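Local coordinates for protein succinate-semialdehyde dehydrogenase (Synechococcus, PDB 3VZ3) that probably oxidises succinic semialdehyde to succinate with NADP as cofactor, and binds both the aldehyde and the dinucleotide, at residues Gly125-Val130 and Ala150-Val155; Pro227-Leu232 and Gly437-Leu442. The protein carries 1 engineered substitution. All coordinates share one frame; numbering follows the deposited sequence.

Interaction 1 of 2, residues Gly125-Val130 and Ala150-Val155; sequences GILLAV and AGNVAV. With NAP (NADP nicotinamide-adenine-dinucleotide phosphate), chain D.
Ile126-Val130 and Val153-Val155 run as parallel strands, their axes inclined at 34°, with Ile126, Leu127 and Leu128 level with Val153, Ala154 and Val155. Four backbone bonds join the two segments, the first from Gly125 just before the strand. Val153 N to Gly125 O is the longest, at 3.2 Å. Leu127 uses both its groups: its N reaches Val153 O at 2.9 Å, and its O accepts from Val155 N. Ala129 N meets Val155 O at 2.9 Å, and the pairing continues to Lys157.

On one face, Val153 CG2 sits between its backbone N and carbonyl carbon, a rotation that sets this methyl against Ile126 CG1 at 3.6 Å. Val155 CG2 meets Ile126 CG2 at 4.1 Å and lies 4.2 Å from Leu128 CD1, and helix 193-198 covers Leu128. On the other face, Leu127 CD1 touches Asn152 CB at 3.6 Å, while Phe143 of helix 138-149 packs on Leu127 and Ala154.

This pairing closes a beta-alpha-beta crossover of the dinucleotide-binding domain. Val130, at the strand's end, places CG1 against the adenosine ribose, 3.3 Å from NAP O4B. The four bonds, with further ones from strand 116-130 to strand 202-208, occupy polar groups in a buried place.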
loop_
_atom_site.group_PDB
_atom_site.type_symbol
_atom_site.label_atom_id
_atom_site.label_comp_id
_atom_site.label_asym_id
_atom_site.label_seq_id
_atom_site.Cartn_x
_atom_site.Cartn_y
_atom_site.Cartn_z
ATOM N N GLY A 125 -5.393 13.912 -3.309
ATOM C CA GLY A 125 -5.543 14.789 -4.483
ATOM C C GLY A 125 -6.198 13.997 -5.591
ATOM O O GLY A 125 -7.198 13.305 -5.359
ATOM N N ILE A 126 -5.627 14.081 -6.785
ATOM C CA ILE A 126 -6.147 13.319 -7.928
ATOM C C ILE A 126 -5.759 11.843 -7.842
ATOM O O ILE A 126 -4.571 11.501 -7.758
ATOM C CB ILE A 126 -5.599 13.851 -9.270
ATOM C CG1 ILE A 126 -5.880 15.347 -9.429
ATOM C CG2 ILE A 126 -6.209 13.053 -10.439
ATOM C CD1 ILE A 126 -5.118 15.962 -10.588
ATOM N N LEU A 127 -6.772 10.981 -7.898
ATOM C CA LEU A 127 -6.588 9.530 -7.937
ATOM C C LEU A 127 -6.902 9.022 -9.330
ATOM O O LEU A 127 -7.914 9.412 -9.921
ATOM C CB LEU A 127 -7.528 8.858 -6.940
ATOM C CG LEU A 127 -7.539 9.387 -5.515
ATOM C CD1 LEU A 127 -8.550 8.591 -4.695
ATOM C CD2 LEU A 127 -6.123 9.359 -4.881
ATOM N N LEU A 128 -6.027 8.163 -9.859
ATOM C CA LEU A 128 -6.329 7.451 -11.106
ATOM C C LEU A 128 -6.958 6.098 -10.778
ATOM O O LEU A 128 -6.416 5.336 -9.974
ATOM C CB LEU A 128 -5.063 7.260 -11.956
ATOM C CG LEU A 128 -5.114 6.208 -13.077
ATOM C CD1 LEU A 128 -6.086 6.621 -14.206
ATOM C CD2 LEU A 128 -3.706 5.963 -13.628
ATOM N N ALA A 129 -8.092 5.799 -11.411
ATOM C CA ALA A 129 -8.708 4.464 -11.332
ATOM C C ALA A 129 -8.746 3.826 -12.719
ATOM O O ALA A 129 -9.222 4.436 -13.679
ATOM C CB ALA A 129 -10.118 4.558 -10.777
ATOM N N VAL A 130 -8.251 2.596 -12.812
ATOM C CA VAL A 130 -8.285 1.846 -14.065
ATOM C C VAL A 130 -9.208 0.674 -13.801
ATOM O O VAL A 130 -8.991 -0.078 -12.854
ATOM C CB VAL A 130 -6.878 1.353 -14.474
ATOM C CG1 VAL A 130 -6.943 0.447 -15.720
ATOM C CG2 VAL A 130 -5.945 2.541 -14.714
ATOM N N ALA A 150 -13.932 11.069 0.855
ATOM C CA ALA A 150 -12.693 11.451 1.542
ATOM C C ALA A 150 -12.137 12.815 1.092
ATOM O O ALA A 150 -11.202 13.356 1.714
ATOM C CB ALA A 150 -11.638 10.352 1.351
ATOM N N GLY A 151 -12.694 13.350 0.013
ATOM C CA GLY A 151 -12.253 14.657 -0.512
ATOM C C GLY A 151 -11.264 14.593 -1.661
ATOM O O GLY A 151 -10.766 15.633 -2.095
ATOM N N ASN A 152 -10.960 13.382 -2.141
ATOM C CA ASN A 152 -10.167 13.226 -3.369
ATOM C C ASN A 152 -10.986 13.580 -4.608
ATOM O O ASN A 152 -12.221 13.639 -4.557
ATOM C CB ASN A 152 -9.664 11.787 -3.531
ATOM C CG ASN A 152 -8.755 11.353 -2.403
ATOM O OD1 ASN A 152 -9.080 10.416 -1.650
ATOM N ND2 ASN A 152 -7.625 12.031 -2.260
ATOM N N VAL A 153 -10.299 13.800 -5.713
ATOM C CA VAL A 153 -10.973 13.827 -7.021
ATOM C C VAL A 153 -10.424 12.655 -7.818
ATOM O O VAL A 153 -9.387 12.093 -7.452
ATOM C CB VAL A 153 -10.779 15.164 -7.777
ATOM C CG1 VAL A 153 -11.261 16.324 -6.908
ATOM C CG2 VAL A 153 -9.319 15.364 -8.228
ATOM N N ALA A 154 -11.114 12.262 -8.890
ATOM C CA ALA A 154 -10.755 11.017 -9.567
ATOM C C ALA A 154 -10.814 11.180 -11.061
ATOM O O ALA A 154 -11.672 11.896 -11.585
ATOM C CB ALA A 154 -11.681 9.887 -9.157
ATOM N N VAL A 155 -9.907 10.491 -11.738
ATOM C CA VAL A 155 -9.992 10.327 -13.181
ATOM C C VAL A 155 -10.080 8.826 -13.445
ATOM O O VAL A 155 -9.358 8.032 -12.832
ATOM C CB VAL A 155 -8.812 10.989 -13.960
ATOM C CG1 VAL A 155 -8.908 12.522 -13.905
ATOM C CG2 VAL A 155 -7.442 10.514 -13.470
HETATM P PA NAP D . -7.727 -6.167 -18.204
HETATM O O1A NAP D . -7.333 -6.510 -19.596
HETATM O O2A NAP D . -6.620 -6.189 -17.220
HETATM O O5B NAP D . -8.454 -4.721 -18.234
HETATM C C5B NAP D . -8.732 -3.999 -17.050
HETATM C C4B NAP D . -8.407 -2.529 -17.319
HETATM O O4B NAP D . -7.002 -2.369 -17.491
HETATM C C3B NAP D . -9.037 -1.994 -18.598
HETATM O O3B NAP D . -9.388 -0.651 -18.341
HETATM C C2B NAP D . -7.915 -2.086 -19.625
HETATM O O2B NAP D . -8.013 -1.137 -20.659
HETATM C C1B NAP D . -6.722 -1.768 -18.747
HETATM N N9A NAP D . -5.406 -2.260 -19.201
HETATM C C8A NAP D . -5.079 -3.402 -19.899
HETATM N N7A NAP D . -3.722 -3.427 -20.051
HETATM C C5A NAP D . -3.197 -2.325 -19.454
HETATM C C6A NAP D . -1.896 -1.848 -19.299
HETATM N N6A NAP D . -0.860 -2.525 -19.798
HETATM N N1A NAP D . -1.682 -0.660 -18.621
HETATM C C2A NAP D . -2.745 0.058 -18.090
HETATM N N3A NAP D . -4.035 -0.420 -18.249
HETATM C C4A NAP D . -4.248 -1.590 -18.916
HETATM O O3 NAP D . -8.875 -7.136 -17.630
HETATM P PN NAP D . -9.845 -8.205 -18.340
HETATM O O1N NAP D . -10.254 -7.678 -19.661
HETATM O O2N NAP D . -9.189 -9.541 -18.271
HETATM O O5D NAP D . -11.057 -8.124 -17.276
HETATM C C5D NAP D . -11.302 -9.204 -16.394
HETATM C C4D NAP D . -10.298 -9.281 -15.250
HETATM O O4D NAP D . -10.712 -8.440 -14.202
HETATM C C3D NAP D . -10.220 -10.673 -14.631
HETATM O O3D NAP D . -9.158 -11.436 -15.157
HETATM C C2D NAP D . -9.959 -10.413 -13.172
HETATM O O2D NAP D . -8.575 -10.586 -13.016
HETATM C C1D NAP D . -10.234 -8.938 -12.964
HETATM N N1N NAP D . -11.162 -8.568 -11.872
HETATM C C2N NAP D . -10.759 -8.510 -10.553
HETATM C C3N NAP D . -11.675 -8.136 -9.562
HETATM C C7N NAP D . -11.315 -7.970 -8.107
HETATM O O7N NAP D . -12.152 -7.157 -7.303
HETATM N N7N NAP D . -10.245 -8.580 -7.593
HETATM C C4N NAP D . -12.970 -7.801 -9.928
HETATM C C5N NAP D . -13.353 -7.832 -11.265
HETATM C C6N NAP D . -12.435 -8.211 -12.232
HETATM P P2B NAP D . -8.403 -1.550 -22.179
HETATM O O1X NAP D . -8.321 -0.287 -23.000
HETATM O O2X NAP D . -9.791 -2.134 -22.192
HETATM O O3X NAP D . -7.401 -2.605 -22.633
#

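Interaction 2 of 2, residues Pro227-Leu232 and Gly437-Leu442. With NAP (NADP nicotinamide-adenine-dinucleotide phosphate), chain D.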
loop_
_atom_site.group_PDB
_atom_site.type_symbol
_atom_site.label_atom_id
_atom_site.label_comp_id
_atom_site.label_asym_id
_atom_site.label_seq_id
_atom_site.Cartn_x
_atom_site.Cartn_y
_atom_site.Cartn_z
ATOM N N PRO A 227 1.387 5.475 -4.131
ATOM C CA PRO A 227 0.747 4.267 -3.588
ATOM C C PRO A 227 -0.317 3.709 -4.527
ATOM O O PRO A 227 -0.921 4.453 -5.306
ATOM C CB PRO A 227 0.123 4.764 -2.289
ATOM C CG PRO A 227 -0.181 6.224 -2.551
ATOM C CD PRO A 227 0.970 6.694 -3.407
ATOM N N THR A 228 -0.512 2.395 -4.458
ATOM C CA THR A 228 -1.461 1.687 -5.320
ATOM C C THR A 228 -2.307 0.688 -4.531
ATOM O O THR A 228 -1.995 0.341 -3.384
ATOM C CB THR A 228 -0.762 0.890 -6.459
ATOM O OG1 THR A 228 0.289 0.083 -5.913
ATOM C CG2 THR A 228 -0.196 1.828 -7.517
ATOM N N LEU A 229 -3.388 0.252 -5.167
ATOM C CA LEU A 229 -4.213 -0.843 -4.690
ATOM C C LEU A 229 -4.535 -1.655 -5.933
ATOM O O LEU A 229 -4.904 -1.090 -6.963
ATOM C CB LEU A 229 -5.509 -0.342 -4.045
ATOM C CG LEU A 229 -6.473 -1.391 -3.452
ATOM C CD1 LEU A 229 -7.268 -0.798 -2.304
ATOM C CD2 LEU A 229 -7.428 -1.926 -4.514
ATOM N N LEU A 230 -4.417 -2.971 -5.825
ATOM C CA LEU A 230 -4.682 -3.825 -6.973
ATOM C C LEU A 230 -5.670 -4.911 -6.602
ATOM O O LEU A 230 -5.457 -5.648 -5.637
ATOM C CB LEU A 230 -3.401 -4.489 -7.460
ATOM C CG LEU A 230 -2.267 -3.618 -7.982
ATOM C CD1 LEU A 230 -1.099 -4.487 -8.356
ATOM C CD2 LEU A 230 -2.744 -2.806 -9.189
ATOM N N GLU A 231 -6.712 -5.034 -7.415
ATOM C CA GLU A 231 -7.708 -6.090 -7.259
ATOM C C GLU A 231 -7.669 -6.891 -8.561
ATOM O O GLU A 231 -8.179 -6.435 -9.585
ATOM C CB GLU A 231 -9.095 -5.481 -7.056
ATOM C CG GLU A 231 -9.279 -4.615 -5.775
ATOM C CD GLU A 231 -9.752 -5.385 -4.539
ATOM O OE1 GLU A 231 -10.071 -6.602 -4.625
ATOM O OE2 GLU A 231 -9.805 -4.746 -3.462
ATOM N N LEU A 232 -7.044 -8.069 -8.535
ATOM C CA LEU A 232 -6.830 -8.796 -9.775
ATOM C C LEU A 232 -7.649 -10.092 -9.866
ATOM O O LEU A 232 -8.706 -10.215 -9.229
ATOM C CB LEU A 232 -5.335 -9.020 -10.040
ATOM C CG LEU A 232 -4.441 -7.769 -9.844
ATOM C CD1 LEU A 232 -2.965 -8.121 -10.044
ATOM C CD2 LEU A 232 -4.877 -6.624 -10.765
ATOM N N GLY A 437 -4.029 -4.554 -0.801
ATOM C CA GLY A 437 -4.928 -3.479 -0.417
ATOM C C GLY A 437 -6.363 -3.957 -0.316
ATOM O O GLY A 437 -6.716 -5.052 -0.793
ATOM N N ARG A 438 -7.200 -3.132 0.306
ATOM C CA ARG A 438 -8.595 -3.510 0.565
ATOM C C ARG A 438 -9.524 -2.375 0.190
ATOM O O ARG A 438 -9.296 -1.208 0.560
ATOM C CB ARG A 438 -8.812 -3.909 2.044
ATOM C CG ARG A 438 -7.998 -5.137 2.499
ATOM C CD ARG A 438 -8.573 -6.422 1.903
ATOM N NE ARG A 438 -7.833 -7.640 2.285
ATOM C CZ ARG A 438 -6.854 -8.196 1.574
ATOM N NH1 ARG A 438 -6.420 -7.635 0.440
ATOM N NH2 ARG A 438 -6.292 -9.338 2.003
ATOM N N GLU A 439 -10.545 -2.730 -0.587
ATOM C CA GLU A 439 -11.661 -1.838 -0.878
ATOM C C GLU A 439 -12.778 -2.154 0.103
ATOM O O GLU A 439 -12.738 -3.191 0.772
ATOM C CB GLU A 439 -12.121 -2.023 -2.331
ATOM C CG GLU A 439 -11.057 -1.568 -3.335
ATOM C CD GLU A 439 -11.551 -1.437 -4.757
ATOM O OE1 GLU A 439 -12.219 -2.376 -5.236
ATOM O OE2 GLU A 439 -11.266 -0.394 -5.410
ATOM N N LEU A 440 -13.735 -1.234 0.220
ATOM C CA LEU A 440 -14.929 -1.402 1.075
ATOM C C LEU A 440 -14.625 -1.360 2.588
ATOM O O LEU A 440 -13.461 -1.271 3.016
ATOM C CB LEU A 440 -15.753 -2.649 0.674
ATOM C CG LEU A 440 -16.121 -2.723 -0.817
ATOM C CD1 LEU A 440 -16.890 -3.991 -1.147
ATOM C CD2 LEU A 440 -16.944 -1.489 -1.198
ATOM N N GLY A 441 -15.690 -1.355 3.389
ATOM C CA GLY A 441 -15.579 -1.158 4.840
ATOM C C GLY A 441 -14.804 0.108 5.194
ATOM O O GLY A 441 -14.752 1.074 4.414
ATOM N N LEU A 442 -14.224 0.114 6.390
ATOM C CA LEU A 442 -13.379 1.226 6.812
ATOM C C LEU A 442 -12.151 1.303 5.918
ATOM O O LEU A 442 -11.740 2.391 5.489
ATOM C CB LEU A 442 -12.950 1.052 8.274
ATOM C CG LEU A 442 -11.904 2.047 8.797
ATOM C CD1 LEU A 442 -12.482 3.462 8.770
ATOM C CD2 LEU A 442 -11.442 1.679 10.203
HETATM P PA NAP D . -7.727 -6.167 -18.204
HETATM O O1A NAP D . -7.333 -6.510 -19.596
HETATM O O2A NAP D . -6.620 -6.189 -17.220
HETATM O O5B NAP D . -8.454 -4.721 -18.234
HETATM C C5B NAP D . -8.732 -3.999 -17.050
HETATM C C4B NAP D . -8.407 -2.529 -17.319
HETATM O O4B NAP D . -7.002 -2.369 -17.491
HETATM C C3B NAP D . -9.037 -1.994 -18.598
HETATM O O3B NAP D . -9.388 -0.651 -18.341
HETATM C C2B NAP D . -7.915 -2.086 -19.625
HETATM O O2B NAP D . -8.013 -1.137 -20.659
HETATM C C1B NAP D . -6.722 -1.768 -18.747
HETATM N N9A NAP D . -5.406 -2.260 -19.201
HETATM C C8A NAP D . -5.079 -3.402 -19.899
HETATM N N7A NAP D . -3.722 -3.427 -20.051
HETATM C C5A NAP D . -3.197 -2.325 -19.454
HETATM C C6A NAP D . -1.896 -1.848 -19.299
HETATM N N6A NAP D . -0.860 -2.525 -19.798
HETATM N N1A NAP D . -1.682 -0.660 -18.621
HETATM C C2A NAP D . -2.745 0.058 -18.090
HETATM N N3A NAP D . -4.035 -0.420 -18.249
HETATM C C4A NAP D . -4.248 -1.590 -18.916
HETATM O O3 NAP D . -8.875 -7.136 -17.630
HETATM P PN NAP D . -9.845 -8.205 -18.340
HETATM O O1N NAP D . -10.254 -7.678 -19.661
HETATM O O2N NAP D . -9.189 -9.541 -18.271
HETATM O O5D NAP D . -11.057 -8.124 -17.276
HETATM C C5D NAP D . -11.302 -9.204 -16.394
HETATM C C4D NAP D . -10.298 -9.281 -15.250
HETATM O O4D NAP D . -10.712 -8.440 -14.202
HETATM C C3D NAP D . -10.220 -10.673 -14.631
HETATM O O3D NAP D . -9.158 -11.436 -15.157
HETATM C C2D NAP D . -9.959 -10.413 -13.172
HETATM O O2D NAP D . -8.575 -10.586 -13.016
HETATM C C1D NAP D . -10.234 -8.938 -12.964
HETATM N N1N NAP D . -11.162 -8.568 -11.872
HETATM C C2N NAP D . -10.759 -8.510 -10.553
HETATM C C3N NAP D . -11.675 -8.136 -9.562
HETATM C C7N NAP D . -11.315 -7.970 -8.107
HETATM O O7N NAP D . -12.152 -7.157 -7.303
HETATM N N7N NAP D . -10.245 -8.580 -7.593
HETATM C C4N NAP D . -12.970 -7.801 -9.928
HETATM C C5N NAP D . -13.353 -7.832 -11.265
HETATM C C6N NAP D . -12.435 -8.211 -12.232
HETATM P P2B NAP D . -8.403 -1.550 -22.179
HETATM O O1X NAP D . -8.321 -0.287 -23.000
HETATM O O2X NAP D . -9.791 -2.134 -22.192
HETATM O O3X NAP D . -7.401 -2.605 -22.633
HETATM O O HOH W 1 -6.888 -6.321 -3.364
#
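Leu229 makes the apolar part of this contact, its side chain directed from strand 228-231 at the loop around Gly437. Its CG is anti to the backbone N (chi1 -178°), carrying the branched end across. There CG lies 4.0 Å from Gly437 CA, a close approach made easy by the glycine. One methyl, CD1, rests on the backbone 3.5 Å from Arg438 N; the other, CD2, meets Glu439 CG at 3.8 Å.

Leu230 turns its side chain the other way, onto helix 211-223, but its carbonyl takes part: a water hydrogen-bonds to Leu230 O and Gly437 O, next to the backbone pairing of Leu230 with Tyr436. Arg438 ties the 437-442 segment to the second subunit through Ala451 O of that chain.

Glu231, in the Leu-Glu-Leu-Gly-Gly sequence familiar from aldehyde dehydrogenases, returns to the contact, its side chain about 7 Å from the bound 4-oxobutanoic acid. It bends at chi2, bringing OE2 to 3.4 Å from Glu439 CG, and the two carboxylate planes are 33° apart. Glu231 CB lies 3.3 Å from NAP N7N.

Leu232 O accepts a hydrogen bond from NAP N7N at 2.8 Å, nearly straight (177°).

No direct hydrogen bond joins the segments; methyl packing and the bridging water do. Glu439 OE1, 3.8 Å from Glu231 OE2, is salt-bridged to Arg142, which probably offsets the closeness of the acids and also binds NAP.

How the interactions relate
Followed from the N terminus, the chain first closes a short loop: interaction 1 joins strand 116-130 to strand 153-157 across helix 138-149. Only after that loop is complete does interaction 2 begin, so the two stand in series, neither enclosing nor crossing the other. Interaction 2 spans far more sequence, about two hundred residues that include the strands of the second large sheet, and brings the C-terminal region back to strand 228-231. Strand 202-208 lies between strands 116-130 and 228-231 in one sheet, consistent with centres about 14 Å apart and no direct touch. Both reach NADP, interaction 1 at the adenosine ribose and interaction 2 at the nicotinamide.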